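Local coordinates for protein MarR family transcriptional regulator (Staphylococcus epidermidis, PDB 5HLI) that acts as a redox-sensing transcriptional regulator of the MarR family, probably binding DNA through the winged helix-turn-helix domains of a dimer, at residues Lys77-Gln81 and Ser82-Lys86; Ser69-Leu72 and Thr73-Lys77; Met9-Ala12 and Asn13-Cys16. The protein carries 1 engineered substitution. All coordinates share one frame; numbering follows the deposited sequence.

Overall arrangement
Contacts 1 and 2 are neighbours on one helix, 69-81, which in a MarR-type winged helix-turn-helix is expected to be the DNA-recognition helix. Contact 2 spans its first two turns and contact 1 its last turn, with the run into strand 85-89; they share Lys77, their centres lie 11 Å apart, and Val85 CG2 packs on Leu76 O at 3.9 Å. Contact 3 stands apart, on helix 2-36 across the centre of the chain, its centre 44 Å from that of contact 1 and 40 Å from that of contact 2. There Cys16 forms a disulfide with Cys119 of the second subunit, and the side chain of Met9 is about 12 Å from a bound copper ion.

Contact 1. Residues Lys77-Gln81 and Ser82-Lys86; sequences KRLEQ and SGWVK
Ser82, the first residue to leave helical geometry, turns its side chain back on the last turn of helix 69-81. Its CB sits 4.3 Å from Arg78 CZ, over one face of the guanidinium. From there OG, held between its own backbone N and carbonyl carbon (chi1 52°), reaches Arg78 O at 2.7 Å as a hydrogen-bond donor. The backbone N of Ser82 donates to the same oxygen, from the opposite face of the carbonyl plane, so two bonds grip one acceptor.

The chain then closes the helix with a Schellman motif, a standard way of ending a helix in which a residue of positive phi, here Gly83, reverses the backbone. Trp84 N bonds to Leu79 O at 2.8 Å, nearly along the C=O axis, and Gly83 N bonds to Glu80 O at 3.1 Å from well above the carbonyl plane. A weak bond from Val85 N also falls on Leu79 O.

Apolar groups fill in beside this cap. Leu79 CD2 makes an off-centre CH-pi contact with the five-membered ring of Trp84, 4.2 Å from its centroid, while Leu79 CB meets Val85 CG2 at 3.8 Å. Helix 41-52 adds Leu47 against Trp84 and Leu50 against Val85. A water bridges Glu80 O and Val85 O, the latter at a short distance that leaves its exact place doubtful, and Glu80 CA lies 3.4 Å from Val85 O in a CA-H...O contact. The carboxylate of Glu80 is committed further on, in a salt bridge to Arg87.

Arg78 O thus keeps its i+4 bond and gains the Ser82 hydroxyl, while Leu79 O and Glu80 O, past the last i+4 bond, take Trp84 N (i+5) and Gly83 N (i+3); a three-residue turn leads from the helix into strand 85-89, the first strand of the wing.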
# COMPACT_ATOMS: atom_id res chain seq x y z
N LYS A 77 17.37 19.69 -5.18
CA LYS A 77 18.57 19.67 -6.01
C LYS A 77 18.46 18.61 -7.10
O LYS A 77 18.84 18.86 -8.25
CB LYS A 77 19.80 19.42 -5.14
CG LYS A 77 20.24 20.61 -4.31
CD LYS A 77 21.53 20.29 -3.56
CE LYS A 77 22.02 21.49 -2.76
NZ LYS A 77 23.27 21.17 -2.02
N ARG A 78 17.94 17.43 -6.76
CA ARG A 78 17.78 16.38 -7.75
C ARG A 78 16.75 16.76 -8.80
O ARG A 78 16.93 16.49 -10.00
CB ARG A 78 17.39 15.06 -7.07
CG ARG A 78 17.08 13.92 -8.04
CD ARG A 78 18.25 13.66 -9.00
NE ARG A 78 17.92 12.65 -10.00
CZ ARG A 78 18.69 12.34 -11.04
NH1 ARG A 78 19.86 12.95 -11.21
NH2 ARG A 78 18.30 11.42 -11.91
N LEU A 79 15.65 17.40 -8.38
CA LEU A 79 14.65 17.84 -9.35
C LEU A 79 15.19 18.94 -10.25
O LEU A 79 14.77 19.06 -11.41
CB LEU A 79 13.39 18.31 -8.63
CG LEU A 79 12.51 17.19 -8.07
CD1 LEU A 79 11.36 17.75 -7.24
CD2 LEU A 79 11.97 16.32 -9.20
N GLU A 80 16.13 19.75 -9.75
CA GLU A 80 16.76 20.75 -10.61
C GLU A 80 17.75 20.10 -11.57
O GLU A 80 17.79 20.45 -12.75
CB GLU A 80 17.45 21.82 -9.76
CG GLU A 80 18.30 22.79 -10.58
CD GLU A 80 18.97 23.85 -9.73
OE1 GLU A 80 18.77 25.05 -10.01
OE2 GLU A 80 19.70 23.49 -8.77
N GLN A 81 18.56 19.17 -11.07
CA GLN A 81 19.53 18.49 -11.92
C GLN A 81 18.84 17.71 -13.04
O GLN A 81 19.39 17.59 -14.14
CB GLN A 81 20.41 17.56 -11.09
CG GLN A 81 21.39 18.29 -10.18
CD GLN A 81 22.41 19.11 -10.95
OE1 GLN A 81 22.97 18.65 -11.95
NE2 GLN A 81 22.66 20.33 -10.49
N SER A 82 17.65 17.17 -12.78
CA SER A 82 16.94 16.38 -13.77
C SER A 82 15.95 17.21 -14.59
O SER A 82 15.14 16.64 -15.32
CB SER A 82 16.21 15.21 -13.09
OG SER A 82 15.41 15.65 -12.01
N GLY A 83 16.00 18.53 -14.46
CA GLY A 83 15.28 19.41 -15.37
C GLY A 83 13.83 19.68 -15.03
O GLY A 83 13.08 20.12 -15.92
N TRP A 84 13.41 19.46 -13.79
CA TRP A 84 12.01 19.68 -13.41
C TRP A 84 11.76 21.07 -12.83
O TRP A 84 10.71 21.67 -13.09
CB TRP A 84 11.56 18.63 -12.40
CG TRP A 84 11.48 17.24 -12.94
CD1 TRP A 84 12.50 16.34 -13.04
CD2 TRP A 84 10.31 16.58 -13.43
NE1 TRP A 84 12.03 15.16 -13.57
CE2 TRP A 84 10.69 15.28 -13.82
CE3 TRP A 84 8.97 16.97 -13.58
CZ2 TRP A 84 9.79 14.37 -14.35
CZ3 TRP A 84 8.08 16.06 -14.10
CH2 TRP A 84 8.49 14.77 -14.48
N VAL A 85 12.69 21.59 -12.03
CA VAL A 85 12.51 22.85 -11.33
C VAL A 85 13.77 23.70 -11.50
O VAL A 85 14.83 23.21 -11.91
CB VAL A 85 12.21 22.67 -9.83
CG1 VAL A 85 10.95 21.84 -9.62
CG2 VAL A 85 13.40 22.04 -9.12
N LYS A 86 13.64 24.98 -11.17
CA LYS A 86 14.78 25.86 -10.96
C LYS A 86 14.87 26.22 -9.49
O LYS A 86 13.86 26.34 -8.79
CB LYS A 86 14.66 27.13 -11.81
CG LYS A 86 14.73 26.89 -13.30
CD LYS A 86 14.84 28.19 -14.08
CE LYS A 86 15.11 27.93 -15.55
NZ LYS A 86 16.37 27.16 -15.74
O HOH W 1 16.29 22.60 -13.89

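Contact 2. Residues Ser69-Leu72 and Thr73-Lys77; sequences SNTL and TPMLK. Engineered in segment 73-77: Met75 (natural residue Leu).
Ser69 O takes two donors from Thr73, one turn on in helix 69-81. Thr73 OG1 gives the shorter bond, 2.7 Å, arriving above the carbonyl plane, and the backbone N of Thr73 adds a weak one, bent to 129° at the hydrogen. The hydroxyl reaches back because OG1 lies beside its own backbone N, anti to the carbonyl carbon (chi1 -70°).

At Asn70 the pattern changes. The nitrogen of Pro74 has no hydrogen to give to the turn before, and the ring's CD takes up the space at Asn70 O, 3.2 Å away; the helix is kinked at this point. Thr71 O also lies against the proline ring, with CD at 3.3 Å.

Thr71 runs side by side with Met75, an engineered residue that replaces the natural leucine, and its CG2 is 4.0 Å from Met75 CE. The Thr71 hydroxyl is directed elsewhere, to Ser68 OG. Leu72 then completes the sequence: its CD2 touches Met75 CE at 3.7 Å, the methionine having bent at its last torsion (chi3 -87°) to bring the methyl back toward the preceding turn. Leu72 O accepts a straight bond from Leu76 N, 2.9 Å long, so the regular i+4 ladder resumes past the proline. Leu72 and Leu76 both face inward, onto Leu58 of helix 58-65 and Val46 of helix 41-52.

This second helix of a helix-turn-helix unit is therefore pinned to its partners by leucines along one side, while ahead of the kink the hydroxyl of Thr73 supplements the weak backbone bond to Ser69 O.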
# COMPACT_ATOMS: atom_id res chain seq x y z
N SER A 69 13.16 21.17 5.92
CA SER A 69 13.96 21.72 4.84
C SER A 69 15.20 20.87 4.58
O SER A 69 15.64 20.76 3.42
CB SER A 69 14.36 23.17 5.16
OG SER A 69 15.19 23.24 6.30
N ASN A 70 15.76 20.24 5.61
CA ASN A 70 16.88 19.34 5.40
C ASN A 70 16.48 18.14 4.54
O ASN A 70 17.24 17.71 3.67
CB ASN A 70 17.45 18.86 6.73
CG ASN A 70 18.42 19.85 7.35
OD1 ASN A 70 18.92 20.75 6.67
ND2 ASN A 70 18.69 19.69 8.64
N THR A 71 15.29 17.59 4.78
CA THR A 71 14.81 16.48 3.96
C THR A 71 14.59 16.93 2.52
O THR A 71 14.95 16.22 1.58
CB THR A 71 13.52 15.90 4.55
OG1 THR A 71 13.76 15.46 5.89
CG2 THR A 71 13.02 14.73 3.72
N LEU A 72 14.02 18.12 2.33
CA LEU A 72 13.68 18.60 1.00
C LEU A 72 14.88 19.08 0.21
O LEU A 72 14.81 19.12 -1.03
CB LEU A 72 12.67 19.74 1.10
CG LEU A 72 11.25 19.37 1.51
CD1 LEU A 72 10.48 20.63 1.82
CD2 LEU A 72 10.57 18.59 0.39
N THR A 73 15.98 19.45 0.88
CA THR A 73 17.12 20.04 0.17
C THR A 73 17.68 19.12 -0.91
O THR A 73 17.80 19.58 -2.06
CB THR A 73 18.19 20.45 1.19
OG1 THR A 73 17.73 21.58 1.94
CG2 THR A 73 19.49 20.81 0.48
N PRO A 74 18.02 17.86 -0.65
CA PRO A 74 18.52 17.02 -1.76
C PRO A 74 17.46 16.70 -2.79
O PRO A 74 17.79 16.51 -3.97
CB PRO A 74 19.02 15.75 -1.05
CG PRO A 74 18.22 15.69 0.20
CD PRO A 74 18.03 17.12 0.62
N MET A 75 16.21 16.61 -2.40
CA MET A 75 15.16 16.37 -3.36
C MET A 75 15.03 17.48 -4.38
O MET A 75 14.89 17.20 -5.52
CB MET A 75 13.85 16.14 -2.69
CG MET A 75 13.87 14.83 -2.01
SD MET A 75 12.21 14.46 -1.66
CE MET A 75 11.93 15.23 -0.10
N LEU A 76 15.06 18.72 -3.93
CA LEU A 76 14.95 19.85 -4.85
C LEU A 76 16.18 19.96 -5.74
O LEU A 76 16.07 20.28 -6.93
CB LEU A 76 14.72 21.14 -4.07
CG LEU A 76 13.31 21.27 -3.49
CD1 LEU A 76 13.22 22.45 -2.54
CD2 LEU A 76 12.29 21.41 -4.61
N LYS A 77 17.37 19.69 -5.18
CA LYS A 77 18.57 19.67 -6.01
C LYS A 77 18.46 18.61 -7.10
O LYS A 77 18.84 18.86 -8.25
CB LYS A 77 19.80 19.42 -5.14
CG LYS A 77 20.24 20.61 -4.31
CD LYS A 77 21.53 20.29 -3.56
CE LYS A 77 22.02 21.49 -2.76
NZ LYS A 77 23.27 21.17 -2.02

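Contact 3. Residues Met9-Ala12 and Asn13-Cys16; sequences MRLA and NQLC
Met9 O is gripped twice by Asn13, through its backbone N at 3.2 Å and its side-chain ND2 at 3.0 Å, the two donors reaching the oxygen from opposite faces of the carbonyl plane. With CG anti to the carbonyl carbon (chi1 -83°), the amide folds back along helix 2-36. The same amide reaches across the dimer: OD1 bonds to Tyr44 OH and ND2 to Phe113 O, both of the second subunit, so this buried group links two chains.

Among the other backbone bonds, Leu15 N to Leu11 O (2.7 Å, N-H...O angle 168°) and Cys16 N to Ala12 O are regular i+4 bonds. Gln14 N departs locally from the pattern, shared between a weak bond to Arg10 O and one to Leu11 O from well above its plane.

A long N-terminal helix packed against the partner subunit is a usual part of the MarR dimer interface, and in this redox sensor it bears the disulfide from Cys16 SG to Cys119 SG of the second subunit. Cys16 SG also lies 3.3 Å from Ala12 O, and Tyr30 of that subunit packs on the cysteine.

Among the polar side chains, Arg10 and Gln14 meet with guanidinium and amide planes 89° apart. Arg10 NH1 and Gln14 NE2, both donors, approach to 3.0 Å, which makes the modelled orientation of the Gln14 amide doubtful; the guanidinium finds its charged partner in Glu7, through NH2.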
# COMPACT_ATOMS: atom_id res chain seq x y z
N MET A 9 -15.72 -9.86 13.04
CA MET A 9 -14.26 -9.88 13.19
C MET A 9 -13.60 -10.58 12.02
O MET A 9 -12.53 -10.16 11.55
CB MET A 9 -13.89 -10.58 14.50
CG MET A 9 -12.65 -10.03 15.18
SD MET A 9 -13.05 -8.80 16.43
CE MET A 9 -13.88 -9.82 17.65
N ARG A 10 -14.22 -11.65 11.51
CA ARG A 10 -13.61 -12.42 10.43
C ARG A 10 -13.69 -11.67 9.11
O ARG A 10 -12.71 -11.61 8.36
CB ARG A 10 -14.29 -13.79 10.32
CG ARG A 10 -13.61 -14.74 9.34
CD ARG A 10 -14.38 -16.04 9.20
NE ARG A 10 -15.71 -15.82 8.63
CZ ARG A 10 -15.98 -15.84 7.33
NH1 ARG A 10 -15.01 -16.07 6.45
NH2 ARG A 10 -17.22 -15.63 6.90
N LEU A 11 -14.86 -11.09 8.84
CA LEU A 11 -15.06 -10.31 7.63
C LEU A 11 -14.11 -9.11 7.60
O LEU A 11 -13.58 -8.75 6.55
CB LEU A 11 -16.51 -9.83 7.53
CG LEU A 11 -17.58 -10.93 7.50
CD1 LEU A 11 -18.91 -10.36 7.05
CD2 LEU A 11 -17.15 -12.08 6.61
N ALA A 12 -13.89 -8.50 8.76
CA ALA A 12 -12.99 -7.36 8.86
C ALA A 12 -11.57 -7.75 8.48
O ALA A 12 -10.92 -7.06 7.69
CB ALA A 12 -13.03 -6.79 10.28
N ASN A 13 -11.08 -8.87 9.02
CA ASN A 13 -9.77 -9.37 8.62
C ASN A 13 -9.72 -9.75 7.15
O ASN A 13 -8.63 -9.81 6.57
CB ASN A 13 -9.38 -10.58 9.47
CG ASN A 13 -8.78 -10.18 10.81
OD1 ASN A 13 -7.58 -10.36 11.04
ND2 ASN A 13 -9.61 -9.62 11.69
N GLN A 14 -10.87 -10.01 6.52
CA GLN A 14 -10.89 -10.41 5.12
C GLN A 14 -11.06 -9.23 4.17
O GLN A 14 -10.40 -9.18 3.13
CB GLN A 14 -12.00 -11.44 4.88
CG GLN A 14 -11.65 -12.84 5.34
CD GLN A 14 -12.68 -13.87 4.93
OE1 GLN A 14 -13.68 -13.55 4.28
NE2 GLN A 14 -12.44 -15.13 5.29
N LEU A 15 -11.93 -8.27 4.50
CA LEU A 15 -12.08 -7.10 3.65
C LEU A 15 -10.82 -6.23 3.68
O LEU A 15 -10.41 -5.70 2.65
CB LEU A 15 -13.30 -6.28 4.07
CG LEU A 15 -13.57 -5.03 3.22
CD1 LEU A 15 -13.58 -5.38 1.73
CD2 LEU A 15 -14.89 -4.37 3.61
N CYS A 16 -10.20 -6.10 4.86
CA CYS A 16 -8.96 -5.34 4.95
C CYS A 16 -7.81 -6.08 4.27
O CYS A 16 -6.92 -5.44 3.70
CB CYS A 16 -8.62 -5.06 6.41
SG CYS A 16 -9.83 -4.01 7.26